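Local coordinates for protein N5-carboxyaminoimidazole ribonucleotide synthetase (Bacillus anthracis, PDB 3QFF) that probably catalyses the ATP- and bicarbonate-dependent N5-carboxylation of aminoimidazole ribonucleotide in purine biosynthesis, and binds ADP, at residues Ala259-Ala264 with Arg278-Gly283; Glu216-His219 with Leu224-Ser227. All blocks are in the same frame, centred on the assembly; numbering follows the deposited sequence.

Both contacts reach the same large antiparallel sheet of the ATP-grasp domain. From the N terminus the chain first comes to contact 2, where strand 209-220 turns back through two residues into strand 223-229 and closes a beta hairpin. Helix 235-251 follows, and strand 256-264 then opens contact 1. Its loop is longer, about half of it strand 270-276, and closes when 278-283, the loop after that strand, comes back to the start of 259-264. The two loops follow in series and neither encloses the other. Yet they meet in space: S282 of contact 1 packs on N217, S227 and L224 of contact 2, tying the post-strand loop to the hairpin, with centres about 10 Å apart.

Contact 1 (Ala259-Ala264 with Arg278-Gly283); sequences AVEMFA and RPHNSG. With ADP (adenosine-5'-diphosphate), chain C.
A259 and H280 make the tight end of this contact: the methyl CB of A259 lies 3.4 Å from H280 CB and 3.6 Å from H280 CG, at the root of the imidazole. H280 carries its ring anti to the backbone N (chi1 -171°), which takes the far end of the ring along the strand to E261. There the fit is looser. E261 reaches out with a straight chain that runs roughly perpendicular to the H280 side chain, its carboxylate plane turned 58° from the ring; OE1 stands 3.5 Å from H280 NE2, and CD 3.7 Å from H280 CE1. Both residues are partly exposed, whereas A259 is buried.

The loop itself fixes the rotation of the imidazole. ND1 of H280 receives the backbone N-H of S282 at 3.1 Å, from a direction tilted 34° out of the ring plane, and also shares a hydrogen bond of 2.9 Å with S282 OG. That hydroxyl has a further partner in S198. At the loop's start, R278 NH1 bonds to P279 O at 2.9 Å, while its NE forms a salt bridge to E84.

Farther along the strand, F263 approaches the nucleotide, CE2 lying 3.7 Å from C2' of ADP. One strand thus runs from the nucleotide pocket to the loop that follows its neighbour 270-276, within the ATP-grasp fold.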
ATOM      1  N   ALA A 259     -18.908  -7.768   2.127  1.00 22.38           N
ATOM      2  CA  ALA A 259     -18.854  -7.475   3.556  1.00 21.87           C
ATOM      3  C   ALA A 259     -20.141  -8.007   4.157  1.00 21.93           C
ATOM      4  O   ALA A 259     -21.222  -7.721   3.645  1.00 21.66           O
ATOM      5  CB  ALA A 259     -18.758  -5.969   3.792  1.00 21.63           C
ATOM      6  N   VAL A 260     -20.026  -8.769   5.235  1.00 21.83           N
ATOM      7  CA  VAL A 260     -21.199  -9.331   5.902  1.00 22.18           C
ATOM      8  C   VAL A 260     -21.281  -8.691   7.282  1.00 22.65           C
ATOM      9  O   VAL A 260     -20.397  -8.906   8.107  1.00 23.47           O
ATOM     10  CB  VAL A 260     -21.086 -10.865   6.040  1.00 22.05           C
ATOM     11  CG1 VAL A 260     -22.425 -11.467   6.522  1.00 23.11           C
ATOM     12  CG2 VAL A 260     -20.649 -11.510   4.707  1.00 21.78           C
ATOM     13  N   GLU A 261     -22.299  -7.872   7.523  1.00 23.19           N
ATOM     14  CA  GLU A 261     -22.463  -7.283   8.850  1.00 24.40           C
ATOM     15  C   GLU A 261     -23.441  -8.102   9.657  1.00 24.19           C
ATOM     16  O   GLU A 261     -24.458  -8.549   9.135  1.00 23.52           O
ATOM     17  CB  GLU A 261     -22.910  -5.823   8.775  1.00 24.77           C
ATOM     18  CG  GLU A 261     -21.842  -4.906   8.172  1.00 28.90           C
ATOM     19  CD  GLU A 261     -22.226  -3.443   8.291  1.00 34.30           C
ATOM     20  OE1 GLU A 261     -22.875  -2.922   7.360  1.00 37.23           O
ATOM     21  OE2 GLU A 261     -21.897  -2.819   9.329  1.00 38.23           O
ATOM     22  N   MET A 262     -23.116  -8.273  10.935  1.00 24.70           N
ATOM     23  CA  MET A 262     -23.758  -9.244  11.807  1.00 25.88           C
ATOM     24  C   MET A 262     -23.955  -8.684  13.207  1.00 25.97           C
ATOM     25  O   MET A 262     -23.222  -7.794  13.614  1.00 26.03           O
ATOM     26  CB  MET A 262     -22.887 -10.500  11.901  1.00 26.10           C
ATOM     27  CG  MET A 262     -22.878 -11.353  10.627  1.00 28.18           C
ATOM     28  SD  MET A 262     -21.611 -12.645  10.667  1.00 29.83           S
ATOM     29  CE  MET A 262     -20.283 -11.835   9.805  1.00 32.36           C
ATOM     30  N   PHE A 263     -24.967  -9.199  13.911  1.00 26.65           N
ATOM     31  CA  PHE A 263     -25.163  -8.981  15.346  1.00 27.11           C
ATOM     32  C   PHE A 263     -24.806 -10.269  16.109  1.00 28.12           C
ATOM     33  O   PHE A 263     -25.280 -11.372  15.768  1.00 27.96           O
ATOM     34  CB  PHE A 263     -26.625  -8.623  15.670  1.00 27.63           C
ATOM     35  CG  PHE A 263     -27.183  -7.442  14.903  1.00 28.66           C
ATOM     36  CD1 PHE A 263     -28.344  -7.586  14.156  1.00 29.27           C
ATOM     37  CD2 PHE A 263     -26.581  -6.187  14.962  1.00 30.47           C
ATOM     38  CE1 PHE A 263     -28.897  -6.507  13.464  1.00 31.49           C
ATOM     39  CE2 PHE A 263     -27.120  -5.099  14.265  1.00 32.07           C
ATOM     40  CZ  PHE A 263     -28.280  -5.261  13.513  1.00 30.85           C
ATOM     41  N   ALA A 264     -23.971 -10.126  17.136  1.00 28.70           N
ATOM     42  CA  ALA A 264     -23.567 -11.234  17.987  1.00 29.88           C
ATOM     43  C   ALA A 264     -24.166 -11.059  19.381  1.00 31.05           C
ATOM     44  O   ALA A 264     -24.012 -10.001  19.997  1.00 30.76           O
ATOM     45  CB  ALA A 264     -22.047 -11.307  18.061  1.00 30.48           C
ATOM     46  N   ARG A 278     -18.982  -4.996  -2.025  1.00 23.02           N
ATOM     47  CA  ARG A 278     -17.843  -4.157  -2.373  1.00 22.90           C
ATOM     48  C   ARG A 278     -16.952  -4.102  -1.158  1.00 22.68           C
ATOM     49  O   ARG A 278     -17.374  -4.517  -0.069  1.00 22.20           O
ATOM     50  CB  ARG A 278     -18.318  -2.734  -2.727  1.00 23.27           C
ATOM     51  CG  ARG A 278     -19.338  -2.172  -1.744  1.00 25.45           C
ATOM     52  CD  ARG A 278     -19.407  -0.651  -1.759  1.00 28.68           C
ATOM     53  NE  ARG A 278     -20.463  -0.213  -0.847  1.00 31.33           N
ATOM     54  CZ  ARG A 278     -20.326  -0.097   0.474  1.00 32.55           C
ATOM     55  NH1 ARG A 278     -19.161  -0.361   1.070  1.00 32.99           N
ATOM     56  NH2 ARG A 278     -21.363   0.283   1.206  1.00 32.39           N
ATOM     57  N   PRO A 279     -15.712  -3.591  -1.326  1.00 22.87           N
ATOM     58  CA  PRO A 279     -14.939  -3.220  -0.154  1.00 22.70           C
ATOM     59  C   PRO A 279     -15.764  -2.269   0.709  1.00 22.76           C
ATOM     60  O   PRO A 279     -16.592  -1.479   0.206  1.00 22.42           O
ATOM     61  CB  PRO A 279     -13.713  -2.504  -0.745  1.00 23.38           C
ATOM     62  CG  PRO A 279     -13.579  -3.073  -2.117  1.00 23.58           C
ATOM     63  CD  PRO A 279     -14.978  -3.344  -2.580  1.00 22.44           C
ATOM     64  N   HIS A 280     -15.542  -2.362   2.004  1.00 22.87           N
ATOM     65  CA  HIS A 280     -16.416  -1.771   2.973  1.00 22.65           C
ATOM     66  C   HIS A 280     -15.565  -1.052   4.011  1.00 22.33           C
ATOM     67  O   HIS A 280     -14.403  -1.409   4.228  1.00 22.30           O
ATOM     68  CB  HIS A 280     -17.225  -2.909   3.600  1.00 23.53           C
ATOM     69  CG  HIS A 280     -18.341  -2.464   4.481  1.00 24.61           C
ATOM     70  ND1 HIS A 280     -18.210  -2.378   5.851  1.00 27.90           N
ATOM     71  CD2 HIS A 280     -19.618  -2.117   4.200  1.00 25.88           C
ATOM     72  CE1 HIS A 280     -19.358  -1.984   6.375  1.00 29.42           C
ATOM     73  NE2 HIS A 280     -20.232  -1.827   5.396  1.00 28.71           N
ATOM     74  N   ASN A 281     -16.150  -0.040   4.646  1.00 22.06           N
ATOM     75  CA  ASN A 281     -15.473   0.761   5.689  1.00 21.86           C
ATOM     76  C   ASN A 281     -14.943  -0.101   6.851  1.00 21.79           C
ATOM     77  O   ASN A 281     -13.871   0.177   7.402  1.00 21.36           O
ATOM     78  CB  ASN A 281     -16.447   1.830   6.205  1.00 21.32           C
ATOM     79  CG  ASN A 281     -15.767   2.979   6.954  1.00 22.00           C
ATOM     80  OD1 ASN A 281     -14.589   2.930   7.333  1.00 21.46           O
ATOM     81  ND2 ASN A 281     -16.529   4.029   7.167  1.00 21.10           N
ATOM     82  N   SER A 282     -15.684  -1.150   7.211  1.00 21.69           N
ATOM     83  CA  SER A 282     -15.277  -2.053   8.293  1.00 21.56           C
ATOM     84  C   SER A 282     -14.084  -2.977   7.924  1.00 21.14           C
ATOM     85  O   SER A 282     -13.620  -3.739   8.757  1.00 21.54           O
ATOM     86  CB  SER A 282     -16.486  -2.841   8.841  1.00 22.05           C
ATOM     87  OG  SER A 282     -16.931  -3.859   7.950  1.00 23.32           O
ATOM     88  N   GLY A 283     -13.597  -2.883   6.682  1.00 20.74           N
ATOM     89  CA  GLY A 283     -12.423  -3.618   6.212  1.00 19.11           C
ATOM     90  C   GLY A 283     -11.176  -2.770   5.977  1.00 19.44           C
ATOM     91  O   GLY A 283     -10.149  -3.283   5.520  1.00 19.69           O
TER
HETATM   92  PB  ADP C 400     -27.943   1.198   7.907  1.00 62.88           P
HETATM   93  O1B ADP C 400     -28.385   2.643   7.920  1.00 62.84           O
HETATM   94  O2B ADP C 400     -28.188   0.518   6.577  1.00 62.26           O
HETATM   95  O3B ADP C 400     -26.558   0.992   8.473  1.00 62.65           O
HETATM   96  PA  ADP C 400     -28.763  -0.920   9.736  1.00 60.58           P
HETATM   97  O1A ADP C 400     -27.312  -1.355   9.683  1.00 61.16           O
HETATM   98  O2A ADP C 400     -29.859  -1.881   9.337  1.00 60.28           O
HETATM   99  O3A ADP C 400     -28.975   0.471   8.929  1.00 61.78           O
HETATM  100  O5' ADP C 400     -29.086  -0.487  11.250  1.00 59.78           O
HETATM  101  C5' ADP C 400     -28.430   0.641  11.824  1.00 59.37           C
HETATM  102  C4' ADP C 400     -28.167   0.374  13.298  1.00 58.68           C
HETATM  103  O4' ADP C 400     -29.407   0.118  13.960  1.00 57.97           O
HETATM  104  C3' ADP C 400     -27.298  -0.856  13.508  1.00 58.29           C
HETATM  105  O3' ADP C 400     -25.923  -0.496  13.667  1.00 59.10           O
HETATM  106  C2' ADP C 400     -27.865  -1.506  14.755  1.00 58.33           C
HETATM  107  O2' ADP C 400     -27.131  -1.074  15.904  1.00 57.59           O
HETATM  108  C1' ADP C 400     -29.291  -0.988  14.861  1.00 57.50           C
HETATM  109  N9  ADP C 400     -30.254  -2.060  14.483  1.00 56.66           N
HETATM  110  C8  ADP C 400     -30.744  -2.286  13.245  1.00 56.00           C
HETATM  111  N7  ADP C 400     -31.601  -3.337  13.238  1.00 55.36           N
HETATM  112  C5  ADP C 400     -31.676  -3.807  14.494  1.00 54.99           C
HETATM  113  C6  ADP C 400     -32.400  -4.905  15.183  1.00 54.68           C
HETATM  114  N6  ADP C 400     -33.238  -5.730  14.506  1.00 52.96           N
HETATM  115  N1  ADP C 400     -32.191  -5.053  16.516  1.00 54.85           N
HETATM  116  C2  ADP C 400     -31.362  -4.246  17.205  1.00 54.93           C
HETATM  117  N3  ADP C 400     -30.677  -3.235  16.642  1.00 55.17           N
HETATM  118  C4  ADP C 400     -30.790  -2.964  15.315  1.00 55.74           C

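Contact 2 (Glu216-His219 with Leu224-Ser227); sequences ENIH and LHES
Strands 216-219 and 224-227 run antiparallel, at 154° between their directions, with axes 4.5 Å apart at closest approach. N217 faces S227 as a non-hydrogen-bonded pair, and I218 faces E226 as a hydrogen-bonded one. The I218 N-H points almost straight at E226 O, 2.7 Å from I218 N. Beyond it the register slips by one residue in a classic beta bulge: H225 and E226 both face I218, and I218 O takes two N-H groups, from H225 N at 2.7 Å and E226 N at 3.2 Å. H219 then pairs with L224.

On the face shared by N217, H219, L224 and S227, L224 sends CD1 over one face of the H219 imidazole, a CH-pi contact of 4.2 Å to the ring centroid. With CG anti to the backbone N (chi1 -176°), the same leucine also reaches N217, CD1 lying 3.7 Å from N217 CB. S227 OG donates to N217 OD1 at 2.9 Å, tilted 33° from the carbonyl plane. On the other face I218 and E226 run alongside each other, the isoleucine's CD1 end nearest the glutamate's OE1.

With a hydroxyl at each end of its amide, S227 at OD1 and S198 at ND2, N217 is held in one orientation. H219, whose ring has L224 against one face and a weak hydrogen bond from ND1 to E196, comes within about 4 Å of ADP, so the hairpin probably helps shape the wall of the nucleotide site.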
ATOM      1  N   GLU A 216     -14.854  -6.325  15.186  1.00 23.72           N
ATOM      2  CA  GLU A 216     -15.909  -5.765  16.036  1.00 24.30           C
ATOM      3  C   GLU A 216     -16.098  -4.298  15.657  1.00 24.49           C
ATOM      4  O   GLU A 216     -15.136  -3.517  15.681  1.00 24.21           O
ATOM      5  CB  GLU A 216     -15.542  -5.927  17.518  1.00 24.30           C
ATOM      6  CG  GLU A 216     -16.275  -4.978  18.486  1.00 26.29           C
ATOM      7  CD  GLU A 216     -15.730  -5.061  19.921  1.00 29.76           C
ATOM      8  OE1 GLU A 216     -14.754  -5.797  20.161  1.00 30.15           O
ATOM      9  OE2 GLU A 216     -16.280  -4.380  20.813  1.00 32.02           O
ATOM     10  N   ASN A 217     -17.334  -3.924  15.320  1.00 24.20           N
ATOM     11  CA  ASN A 217     -17.625  -2.580  14.838  1.00 25.54           C
ATOM     12  C   ASN A 217     -18.430  -1.731  15.801  1.00 26.28           C
ATOM     13  O   ASN A 217     -19.469  -2.173  16.305  1.00 26.12           O
ATOM     14  CB  ASN A 217     -18.352  -2.656  13.498  1.00 25.20           C
ATOM     15  CG  ASN A 217     -17.539  -3.370  12.465  1.00 25.15           C
ATOM     16  OD1 ASN A 217     -16.328  -3.181  12.386  1.00 23.95           O
ATOM     17  ND2 ASN A 217     -18.187  -4.223  11.683  1.00 25.15           N
ATOM     18  N   ILE A 218     -17.952  -0.510  16.025  1.00 26.84           N
ATOM     19  CA  ILE A 218     -18.632   0.440  16.897  1.00 28.53           C
ATOM     20  C   ILE A 218     -19.219   1.582  16.065  1.00 29.27           C
ATOM     21  O   ILE A 218     -18.480   2.346  15.422  1.00 28.82           O
ATOM     22  CB  ILE A 218     -17.697   0.923  18.072  1.00 28.75           C
ATOM     23  CG1 ILE A 218     -17.188  -0.296  18.863  1.00 27.94           C
ATOM     24  CG2 ILE A 218     -18.438   1.934  18.985  1.00 29.22           C
ATOM     25  CD1 ILE A 218     -16.362   0.002  20.124  1.00 27.17           C
ATOM     26  N   HIS A 219     -20.552   1.662  16.051  1.00 30.59           N
ATOM     27  CA  HIS A 219     -21.281   2.711  15.340  1.00 32.28           C
ATOM     28  C   HIS A 219     -21.737   3.816  16.292  1.00 33.73           C
ATOM     29  O   HIS A 219     -22.044   3.550  17.457  1.00 34.09           O
ATOM     30  CB  HIS A 219     -22.492   2.143  14.592  1.00 32.28           C
ATOM     31  CG  HIS A 219     -22.126   1.176  13.512  1.00 32.69           C
ATOM     32  ND1 HIS A 219     -21.915  -0.163  13.759  1.00 33.18           N
ATOM     33  CD2 HIS A 219     -21.904   1.356  12.189  1.00 33.56           C
ATOM     34  CE1 HIS A 219     -21.586  -0.768  12.630  1.00 34.32           C
ATOM     35  NE2 HIS A 219     -21.568   0.132  11.664  1.00 34.02           N
ATOM     36  N   LEU A 224     -20.078   4.385  11.127  1.00 30.66           N
ATOM     37  CA  LEU A 224     -18.988   3.635  11.746  1.00 29.23           C
ATOM     38  C   LEU A 224     -17.991   4.568  12.432  1.00 28.09           C
ATOM     39  O   LEU A 224     -17.572   5.575  11.862  1.00 28.05           O
ATOM     40  CB  LEU A 224     -18.280   2.723  10.728  1.00 29.10           C
ATOM     41  CG  LEU A 224     -17.166   1.802  11.239  1.00 28.39           C
ATOM     42  CD1 LEU A 224     -17.682   0.806  12.295  1.00 28.60           C
ATOM     43  CD2 LEU A 224     -16.506   1.049  10.068  1.00 27.24           C
ATOM     44  N   HIS A 225     -17.636   4.218  13.661  1.00 27.41           N
ATOM     45  CA  HIS A 225     -16.669   4.978  14.449  1.00 27.36           C
ATOM     46  C   HIS A 225     -15.343   4.212  14.479  1.00 26.86           C
ATOM     47  O   HIS A 225     -14.334   4.712  13.983  1.00 26.74           O
ATOM     48  CB  HIS A 225     -17.212   5.229  15.870  1.00 26.72           C
ATOM     49  CG  HIS A 225     -16.194   5.746  16.843  1.00 27.91           C
ATOM     50  ND1 HIS A 225     -15.362   6.810  16.565  1.00 28.78           N
ATOM     51  CD2 HIS A 225     -15.893   5.357  18.106  1.00 27.64           C
ATOM     52  CE1 HIS A 225     -14.574   7.035  17.602  1.00 27.63           C
ATOM     53  NE2 HIS A 225     -14.879   6.170  18.552  1.00 28.30           N
ATOM     54  N   GLU A 226     -15.376   3.003  15.044  1.00 26.37           N
ATOM     55  CA  GLU A 226     -14.210   2.134  15.201  1.00 25.88           C
ATOM     56  C   GLU A 226     -14.460   0.698  14.726  1.00 25.76           C
ATOM     57  O   GLU A 226     -15.566   0.167  14.894  1.00 25.17           O
ATOM     58  CB  GLU A 226     -13.771   2.086  16.664  1.00 25.85           C
ATOM     59  CG  GLU A 226     -13.039   3.339  17.118  1.00 28.39           C
ATOM     60  CD  GLU A 226     -12.752   3.368  18.613  1.00 30.86           C
ATOM     61  OE1 GLU A 226     -13.504   2.730  19.393  1.00 30.64           O
ATOM     62  OE2 GLU A 226     -11.774   4.044  19.003  1.00 31.79           O
ATOM     63  N   SER A 227     -13.428   0.087  14.138  1.00 24.95           N
ATOM     64  CA  SER A 227     -13.374  -1.363  13.930  1.00 24.68           C
ATOM     65  C   SER A 227     -12.202  -1.936  14.712  1.00 24.55           C
ATOM     66  O   SER A 227     -11.074  -1.423  14.649  1.00 24.54           O
ATOM     67  CB  SER A 227     -13.225  -1.740  12.457  1.00 24.77           C
ATOM     68  OG  SER A 227     -14.280  -1.198  11.709  1.00 26.58           O
TER